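Glutathione S-transferase (PDB 5ZFG) probably transfers glutathione to electrophilic compounds as other glutathione transferases do, and metabolises the insecticide diazinon in the silkworm. Local coordinates at residues L3-V8 with Q19-L24; D44-L47 with Q51-I54; F62-S67 with L71-D76. One frame throughout, in Å; residues are numbered along the deposited sequence. Where two conformers were deposited one is given.

Contact 1. Residues L3-V8 with Q19-L24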
loop_
_atom_site.group_PDB
_atom_site.type_symbol
_atom_site.label_atom_id
_atom_site.label_comp_id
_atom_site.label_asym_id
_atom_site.label_seq_id
_atom_site.Cartn_x
_atom_site.Cartn_y
_atom_site.Cartn_z
ATOM N N LEU B 3 15.990 8.226 -16.854
ATOM C CA LEU B 3 14.977 8.002 -15.829
ATOM C C LEU B 3 14.798 9.266 -14.995
ATOM O O LEU B 3 15.773 9.825 -14.489
ATOM C CB LEU B 3 15.408 6.837 -14.947
ATOM C CG LEU B 3 14.535 6.300 -13.816
ATOM C CD1 LEU B 3 13.207 5.858 -14.379
ATOM C CD2 LEU B 3 15.217 5.133 -13.167
ATOM N N LYS B 4 13.554 9.714 -14.835
ATOM C CA LYS B 4 13.268 11.007 -14.222
ATOM C C LYS B 4 12.383 10.819 -12.999
ATOM O O LYS B 4 11.351 10.143 -13.079
ATOM C CB LYS B 4 12.585 11.934 -15.222
ATOM C CG LYS B 4 13.457 12.267 -16.456
ATOM C CD LYS B 4 12.775 13.299 -17.338
ATOM C CE LYS B 4 13.403 13.350 -18.720
ATOM N NZ LYS B 4 12.891 14.533 -19.467
ATOM N N LEU B 5 12.776 11.428 -11.882
ATOM C CA LEU B 5 11.984 11.391 -10.651
ATOM C C LEU B 5 11.530 12.793 -10.277
ATOM O O LEU B 5 12.361 13.669 -10.004
ATOM C CB LEU B 5 12.778 10.787 -9.495
ATOM C CG LEU B 5 12.006 10.698 -8.185
ATOM C CD1 LEU B 5 10.930 9.613 -8.285
ATOM C CD2 LEU B 5 12.955 10.406 -7.023
ATOM N N TYR B 6 10.218 12.983 -10.213
ATOM C CA TYR B 6 9.623 14.217 -9.712
ATOM C C TYR B 6 9.376 14.066 -8.215
ATOM O O TYR B 6 8.592 13.208 -7.798
ATOM C CB TYR B 6 8.332 14.524 -10.471
ATOM C CG TYR B 6 8.599 14.786 -11.941
ATOM C CD1 TYR B 6 8.701 16.084 -12.421
ATOM C CD2 TYR B 6 8.798 13.737 -12.838
ATOM C CE1 TYR B 6 8.965 16.334 -13.756
ATOM C CE2 TYR B 6 9.064 13.976 -14.187
ATOM C CZ TYR B 6 9.142 15.281 -14.637
ATOM O OH TYR B 6 9.417 15.541 -15.972
ATOM N N ALA B 7 10.062 14.878 -7.411
ATOM C CA ALA B 7 10.141 14.666 -5.968
ATOM C C ALA B 7 10.085 16.010 -5.251
ATOM O O ALA B 7 10.221 17.064 -5.875
ATOM C CB ALA B 7 11.436 13.923 -5.595
ATOM N N VAL B 8 9.901 15.972 -3.922
ATOM C CA VAL B 8 9.963 17.166 -3.087
ATOM C C VAL B 8 10.993 16.938 -1.985
ATOM O O VAL B 8 11.109 15.833 -1.441
ATOM C CB VAL B 8 8.567 17.538 -2.523
ATOM C CG1 VAL B 8 8.092 16.558 -1.439
ATOM C CG2 VAL B 8 8.562 18.970 -2.012
ATOM N N GLN B 19 16.656 7.109 -2.018
ATOM C CA GLN B 19 17.568 6.189 -1.345
ATOM C C GLN B 19 17.654 4.856 -2.083
ATOM O O GLN B 19 18.751 4.332 -2.306
ATOM C CB GLN B 19 17.134 5.985 0.106
ATOM C CG GLN B 19 17.284 7.241 0.949
ATOM C CD GLN B 19 16.718 7.037 2.315
ATOM O OE1 GLN B 19 15.599 6.522 2.462
ATOM N NE2 GLN B 19 17.472 7.428 3.336
ATOM N N ALA B 20 16.512 4.312 -2.514
ATOM C CA ALA B 20 16.539 3.066 -3.273
ATOM C C ALA B 20 17.314 3.217 -4.587
ATOM O O ALA B 20 18.116 2.347 -4.947
ATOM C CB ALA B 20 15.114 2.584 -3.551
ATOM N N LEU B 21 17.054 4.298 -5.335
ATOM C CA LEU B 21 17.766 4.510 -6.594
ATOM C C LEU B 21 19.265 4.617 -6.357
ATOM O O LEU B 21 20.061 4.055 -7.120
ATOM C CB LEU B 21 17.249 5.764 -7.296
ATOM C CG LEU B 21 15.858 5.680 -7.939
ATOM C CD1 LEU B 21 15.286 7.087 -8.099
ATOM C CD2 LEU B 21 15.906 4.933 -9.284
ATOM N N VAL B 22 19.661 5.312 -5.289
ATOM C CA VAL B 22 21.079 5.460 -4.965
ATOM C C VAL B 22 21.673 4.129 -4.523
ATOM O O VAL B 22 22.750 3.732 -4.988
ATOM C CB VAL B 22 21.256 6.562 -3.898
ATOM C CG1 VAL B 22 22.672 6.569 -3.320
ATOM C CG2 VAL B 22 20.899 7.920 -4.486
ATOM N N ALA B 23 20.967 3.400 -3.646
ATOM C CA ALA B 23 21.476 2.112 -3.171
ATOM C C ALA B 23 21.637 1.119 -4.313
ATOM O O ALA B 23 22.578 0.312 -4.326
ATOM C CB ALA B 23 20.549 1.543 -2.104
ATOM N N LEU B 24 20.737 1.165 -5.285
ATOM C CA LEU B 24 20.777 0.247 -6.416
ATOM C C LEU B 24 21.693 0.729 -7.529
ATOM O O LEU B 24 21.873 0.006 -8.519
ATOM C CB LEU B 24 19.368 0.037 -6.971
ATOM C CG LEU B 24 18.456 -0.762 -6.034
ATOM C CD1 LEU B 24 17.079 -0.916 -6.664
ATOM C CD2 LEU B 24 19.073 -2.109 -5.749
#

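Contact 2. Residues D44-L47 with Q51-I54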
loop_
_atom_site.group_PDB
_atom_site.type_symbol
_atom_site.label_atom_id
_atom_site.label_comp_id
_atom_site.label_asym_id
_atom_site.label_seq_id
_atom_site.Cartn_x
_atom_site.Cartn_y
_atom_site.Cartn_z
ATOM N N ASP B 44 -0.198 19.538 -16.679
ATOM C CA ASP B 44 0.995 18.850 -17.168
ATOM C C ASP B 44 1.472 17.809 -16.162
ATOM O O ASP B 44 1.829 16.688 -16.542
ATOM C CB ASP B 44 2.113 19.851 -17.463
ATOM C CG ASP B 44 2.115 20.332 -18.911
ATOM O OD1 ASP B 44 1.372 19.768 -19.745
ATOM O OD2 ASP B 44 2.869 21.283 -19.215
ATOM N N TYR B 45 1.484 18.162 -14.873
ATOM C CA TYR B 45 1.865 17.180 -13.859
ATOM C C TYR B 45 0.854 16.047 -13.797
ATOM O O TYR B 45 1.232 14.877 -13.648
ATOM C CB TYR B 45 2.009 17.841 -12.490
ATOM C CG TYR B 45 2.655 16.933 -11.453
ATOM C CD1 TYR B 45 4.031 16.916 -11.273
ATOM C CD2 TYR B 45 1.878 16.096 -10.654
ATOM C CE1 TYR B 45 4.625 16.082 -10.328
ATOM C CE2 TYR B 45 2.460 15.268 -9.705
ATOM C CZ TYR B 45 3.831 15.260 -9.548
ATOM O OH TYR B 45 4.409 14.445 -8.597
ATOM N N ALA B 46 -0.437 16.370 -13.926
ATOM C CA ALA B 46 -1.460 15.334 -13.908
ATOM C C ALA B 46 -1.373 14.396 -15.113
ATOM O O ALA B 46 -1.850 13.261 -15.026
ATOM C CB ALA B 46 -2.851 15.972 -13.825
ATOM N N LEU B 47 -0.774 14.833 -16.231
ATOM C CA LEU B 47 -0.479 13.894 -17.314
ATOM C C LEU B 47 0.370 12.731 -16.822
ATOM O O LEU B 47 0.236 11.605 -17.317
ATOM C CB LEU B 47 0.261 14.595 -18.453
ATOM C CG LEU B 47 -0.534 15.351 -19.512
ATOM C CD1 LEU B 47 0.447 16.034 -20.456
ATOM C CD2 LEU B 47 -1.448 14.397 -20.272
ATOM N N GLN B 51 -3.284 11.550 -9.754
ATOM C CA GLN B 51 -3.541 11.725 -8.330
ATOM C C GLN B 51 -2.968 13.027 -7.770
ATOM O O GLN B 51 -3.301 13.383 -6.634
ATOM C CB GLN B 51 -2.982 10.519 -7.550
ATOM C CG GLN B 51 -3.605 9.176 -7.931
ATOM C CD GLN B 51 -2.772 7.975 -7.451
ATOM O OE1 GLN B 51 -2.247 7.218 -8.264
ATOM N NE2 GLN B 51 -2.634 7.822 -6.129
ATOM N N LYS B 52 -2.107 13.730 -8.525
ATOM C CA LYS B 52 -1.591 15.043 -8.120
ATOM C C LYS B 52 -0.756 14.964 -6.849
ATOM O O LYS B 52 -0.779 15.880 -6.019
ATOM C CB LYS B 52 -2.722 16.055 -7.914
ATOM C CG LYS B 52 -3.749 16.122 -9.016
ATOM C CD LYS B 52 -4.645 17.357 -8.781
ATOM C CE LYS B 52 -5.381 17.780 -10.033
ATOM N NZ LYS B 52 -4.460 18.146 -11.141
ATOM N N GLU B 53 -0.021 13.874 -6.674
ATOM C CA GLU B 53 0.804 13.712 -5.496
ATOM C C GLU B 53 2.246 13.502 -5.933
ATOM O O GLU B 53 2.526 13.183 -7.088
ATOM C CB GLU B 53 0.322 12.543 -4.627
ATOM C CG GLU B 53 -1.107 12.748 -4.106
ATOM C CD GLU B 53 -1.746 11.462 -3.595
ATOM O OE1 GLU B 53 -1.243 10.355 -3.912
ATOM O OE2 GLU B 53 -2.766 11.560 -2.877
ATOM N N ILE B 54 3.144 13.669 -4.972
ATOM C CA ILE B 54 4.588 13.558 -5.193
ATOM C C ILE B 54 5.088 12.383 -4.358
ATOM O O ILE B 54 4.741 12.308 -3.171
ATOM C CB ILE B 54 5.273 14.873 -4.784
ATOM C CG1 ILE B 54 4.515 16.082 -5.354
ATOM C CG2 ILE B 54 6.738 14.894 -5.143
ATOM C CD1 ILE B 54 4.853 17.383 -4.662
#

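Contact 3. Residues F62-S67 with L71-D76. With ACT (acetate ion), chain H.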
loop_
_atom_site.group_PDB
_atom_site.type_symbol
_atom_site.label_atom_id
_atom_site.label_comp_id
_atom_site.label_asym_id
_atom_site.label_seq_id
_atom_site.Cartn_x
_atom_site.Cartn_y
_atom_site.Cartn_z
ATOM N N PHE B 62 7.054 5.777 -19.351
ATOM C CA PHE B 62 6.234 5.023 -18.410
ATOM C C PHE B 62 6.131 5.850 -17.134
ATOM O O PHE B 62 7.129 6.028 -16.431
ATOM C CB PHE B 62 6.858 3.661 -18.131
ATOM C CG PHE B 62 6.129 2.856 -17.087
ATOM C CD1 PHE B 62 4.764 2.655 -17.181
ATOM C CD2 PHE B 62 6.818 2.278 -16.032
ATOM C CE1 PHE B 62 4.094 1.903 -16.224
ATOM C CE2 PHE B 62 6.154 1.519 -15.080
ATOM C CZ PHE B 62 4.795 1.330 -15.186
ATOM N N TYR B 63 4.933 6.362 -16.847
ATOM C CA TYR B 63 4.675 7.193 -15.671
ATOM C C TYR B 63 4.132 6.327 -14.542
ATOM O O TYR B 63 3.071 5.713 -14.680
ATOM C CB TYR B 63 3.677 8.307 -15.984
ATOM C CG TYR B 63 4.085 9.202 -17.141
ATOM C CD1 TYR B 63 5.410 9.593 -17.306
ATOM C CD2 TYR B 63 3.149 9.641 -18.069
ATOM C CE1 TYR B 63 5.793 10.411 -18.364
ATOM C CE2 TYR B 63 3.521 10.461 -19.129
ATOM C CZ TYR B 63 4.846 10.839 -19.269
ATOM O OH TYR B 63 5.232 11.657 -20.316
ATOM N N LEU B 64 4.835 6.308 -13.415
ATOM C CA LEU B 64 4.441 5.465 -12.291
ATOM C C LEU B 64 4.451 6.303 -11.022
ATOM O O LEU B 64 5.510 6.784 -10.611
ATOM C CB LEU B 64 5.389 4.265 -12.174
ATOM C CG LEU B 64 5.140 3.311 -11.006
ATOM C CD1 LEU B 64 3.796 2.621 -11.201
ATOM C CD2 LEU B 64 6.277 2.297 -10.886
ATOM N N SER B 65 3.283 6.471 -10.400
ATOM C CA SER B 65 3.181 7.095 -9.086
ATOM C C SER B 65 3.051 6.008 -8.016
ATOM O O SER B 65 3.178 4.813 -8.313
ATOM C CB SER B 65 2.004 8.075 -9.040
ATOM O OG SER B 65 0.754 7.396 -9.033
ATOM N N GLU B 66 2.777 6.437 -6.766
ATOM C CA GLU B 66 2.783 5.633 -5.541
ATOM C C GLU B 66 4.191 5.147 -5.199
ATOM O O GLU B 66 4.709 4.215 -5.830
ATOM C CB GLU B 66 1.806 4.448 -5.646
ATOM C CG GLU B 66 0.351 4.896 -5.721
ATOM C CD GLU B 66 -0.234 5.306 -4.379
ATOM O OE1 GLU B 66 0.424 5.138 -3.331
ATOM O OE2 GLU B 66 -1.389 5.801 -4.360
ATOM N N SER B 67 4.795 5.757 -4.170
ATOM C CA SER B 67 6.208 5.499 -3.866
ATOM C C SER B 67 6.490 4.018 -3.574
ATOM O O SER B 67 7.550 3.501 -3.961
ATOM C CB SER B 67 6.674 6.389 -2.702
ATOM O OG SER B 67 5.999 6.125 -1.486
ATOM N N LEU B 71 9.185 1.877 -5.626
ATOM C CA LEU B 71 10.251 1.095 -5.001
ATOM C C LEU B 71 10.283 -0.333 -5.545
ATOM O O LEU B 71 11.351 -0.871 -5.885
ATOM C CB LEU B 71 10.076 1.074 -3.480
ATOM C CG LEU B 71 10.291 2.393 -2.718
ATOM C CD1 LEU B 71 9.917 2.251 -1.260
ATOM C CD2 LEU B 71 11.748 2.818 -2.862
ATOM N N GLN B 72 9.119 -0.965 -5.631
ATOM C CA GLN B 72 9.055 -2.336 -6.142
ATOM C C GLN B 72 9.493 -2.411 -7.604
ATOM O O GLN B 72 10.207 -3.345 -8.006
ATOM C CB GLN B 72 7.632 -2.869 -5.950
ATOM C CG GLN B 72 7.295 -3.023 -4.456
ATOM C CD GLN B 72 5.807 -3.076 -4.162
ATOM O OE1 GLN B 72 5.004 -2.470 -4.866
ATOM N NE2 GLN B 72 5.436 -3.797 -3.097
ATOM N N TYR B 73 9.116 -1.410 -8.399
ATOM C CA TYR B 73 9.402 -1.434 -9.832
ATOM C C TYR B 73 10.889 -1.252 -10.103
ATOM O O TYR B 73 11.460 -1.962 -10.933
ATOM C CB TYR B 73 8.595 -0.347 -10.531
ATOM C CG TYR B 73 9.029 -0.062 -11.965
ATOM C CD1 TYR B 73 8.773 -0.978 -12.972
ATOM C CD2 TYR B 73 9.689 1.110 -12.287
ATOM C CE1 TYR B 73 9.160 -0.730 -14.278
ATOM C CE2 TYR B 73 10.095 1.369 -13.595
ATOM C CZ TYR B 73 9.818 0.439 -14.580
ATOM O OH TYR B 73 10.190 0.683 -15.887
ATOM N N ILE B 74 11.530 -0.320 -9.396
ATOM C CA ILE B 74 12.958 -0.091 -9.605
ATOM C C ILE B 74 13.749 -1.372 -9.347
ATOM O O ILE B 74 14.674 -1.719 -10.100
ATOM C CB ILE B 74 13.434 1.078 -8.717
ATOM C CG1 ILE B 74 12.878 2.399 -9.242
ATOM C CG2 ILE B 74 14.959 1.106 -8.663
ATOM C CD1 ILE B 74 12.663 2.445 -10.715
ATOM N N CYS B 75 13.366 -2.128 -8.314
ATOM C CA CYS B 75 14.035 -3.396 -8.026
ATOM C C CYS B 75 13.695 -4.458 -9.064
ATOM O O CYS B 75 14.595 -5.109 -9.611
ATOM C CB CYS B 75 13.667 -3.887 -6.625
ATOM S SG CYS B 75 14.183 -2.800 -5.298
ATOM N N ASP B 76 12.398 -4.652 -9.345
ATOM C CA ASP B 76 11.967 -5.676 -10.307
ATOM C C ASP B 76 12.579 -5.452 -11.685
ATOM O O ASP B 76 12.950 -6.410 -12.371
ATOM C CB ASP B 76 10.440 -5.688 -10.451
ATOM C CG ASP B 76 9.718 -6.188 -9.201
ATOM O OD1 ASP B 76 10.355 -6.829 -8.341
ATOM O OD2 ASP B 76 8.490 -5.937 -9.106
HETATM C C ACT H . 3.193 8.123 -1.834
HETATM O O ACT H . 3.478 7.137 -1.116
HETATM O OXT ACT H . 3.678 8.145 -2.989
HETATM C CH3 ACT H . 2.313 9.236 -1.336
#

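Contact 1. Residues L3-V8 with Q19-L24
Leu3 and Leu5 on strand 3-7 share one shape, each with CG turned to the far side from its own backbone N (chi1 -177° and -179°), while Leu21 on helix 12-23 sets CG opposite its carbonyl carbon (chi1 -73°) and offers its two methyls to them. The fork of Leu21 splits between its partners. Leu21 CD2 comes within 3.9 Å of Leu3 CD2, and Leu21 CD1 lies 4.2 Å from Leu5 CD2. In both pairs methyl meets methyl, and the side chains pass at a slant. Two residues apart on a strand means the same face of the sheet, which is why both leucines are available to a single residue of the helix. No polar bond spans the gap, so the join is purely apolar, and it is small and buried. The backbones stay well apart, with Leu5 CA 9.9 Å from Leu21 CA, as expected of a helix laid on a sheet. This is the first beta-alpha-beta unit of the thioredoxin-like domain, seen where its helix packs on its first strand. Leu21 also meets Phe28 and, on helix 67-78, Ile74, while Leu3 touches Leu57 on strand 56-59. The backbone of strand 3-7 pairs with Glu29 and Ile31 of parallel strand 29-32 and with Val56 and Asp58 of antiparallel strand 56-59, whereas Gln19 bonds to Asn165 and to Leu197 of the C-terminal helices.

Contact 2. Residues D44-L47 with Q51-I54
A tyrosine hydroxyl holding a backbone carbonyl, with light apolar packing beside it, makes this a surface contact between the short helix 43-48 and the loop that follows it, just ahead of strand 56-59. Tyr45 has CG anti to the backbone N (chi1 -169°), which sends its ring out from the helix to the loop. There Tyr45 OH donates to Glu53 O at 2.7 Å. The acceptor sits at the ring edge, in the ring plane, but the hydroxyl stands above the carbonyl plane by 39°, with a C=O...donor angle of 124°. Glu53 O takes a second bond from Asn49 ND2, so two donors grip it. The hydroxyl oxygen also lies against Ile54, with Tyr45 OH 3.6 Å from Ile54 CG1. A phenylalanine at Tyr45 would lack the hydroxyl and would probably leave the Glu53 carbonyl without one of its donors and the loop more mobile. Lys52, on the exposed side, bends at its last torsion to bring NZ within 3.8 Å of Ala46 CB, and that amine bonds weakly to Met41 O. In related transferases the loop before strand 56-59 helps form the glutathione site. Ile54 packs on Val33, Phe35 and His40 between strand 29-32 and helix 43-48, while Ala46 O bonds to Arg145 of the second subunit, and Gln51 OE1 to His97 and Tyr142 of that subunit.

Contact 3. Residues F62-S67 with L71-D76
Tyr73 projects from helix 67-78 toward Leu64 and Phe62 on strand 62-65, its CG anti to the backbone N (chi1 167°). At the root of the side chain, Tyr73 CB lies 3.5 Å from Leu64 CD2. The next atom, Tyr73 CG, is still 3.8 Å from that same methyl, which stands obliquely to the ring as the two side chains cross. Farther out the partner changes. Tyr73 CE1 is 3.8 Å from Phe62 CE2, which sits over one face of the tyrosine ring, displaced toward its rim, and CZ meets both CD2 and CE2 of the phenylalanine. The two rings form a T-shaped pair, the edge of Phe62 directed at the face of Tyr73, with centroids 5.2 Å apart and planes at 66°. At the tip, Tyr73 OH touches Phe62 CD2 at 3.7 Å and hydrogen bonds to Asp59 OD2, so the polar end of this buried residue is satisfied by strand 56-59.

The strand is the last of the thioredoxin-like sheet and leads directly into the helix, with Glu66 at the N-cap position. Ser67 O accepts from Leu71 N at 2.8 Å, a nearly straight bond (162° at the hydrogen) of the first helical turn. Ser67 also holds an acetate ion by two bonds: Ser67 N reaches acetate OXT at 2.9 Å, and Ser67 OG donates to acetate O at 2.7 Å. The acetate probably came from the crystallisation liquor, but its place is consistent with relatives, where this turn grips the glutamyl carboxylate of glutathione. The preceding residue, Glu66, turns OE2 to Gln51 NE2 and to Ser104 OG of the second subunit, while Phe62 packs on Lys90 of that subunit.

In the fold
From the N terminus, contact 1 comes first, closing the connection from strand 3-7 into helix 12-23. Contact 2 then closes the short turn after helix 43-48, and contact 3 the passage from strand 62-65 into helix 67-78. The three follow in series; none nests in or crosses another, yet they touch in space. Ala20 and Leu24 of contact 1 pack on Leu71, Ile74 and Cys75 of contact 3, joining the two helices over one sheet. Ile54 of contact 2 lies against Ala7 at the end of strand 3-7, and the side chain of Gln51 ties contact 2 to contact 3. Contacts 2 and 3 also face the second subunit, linking the N-terminal domain to the dimer interface.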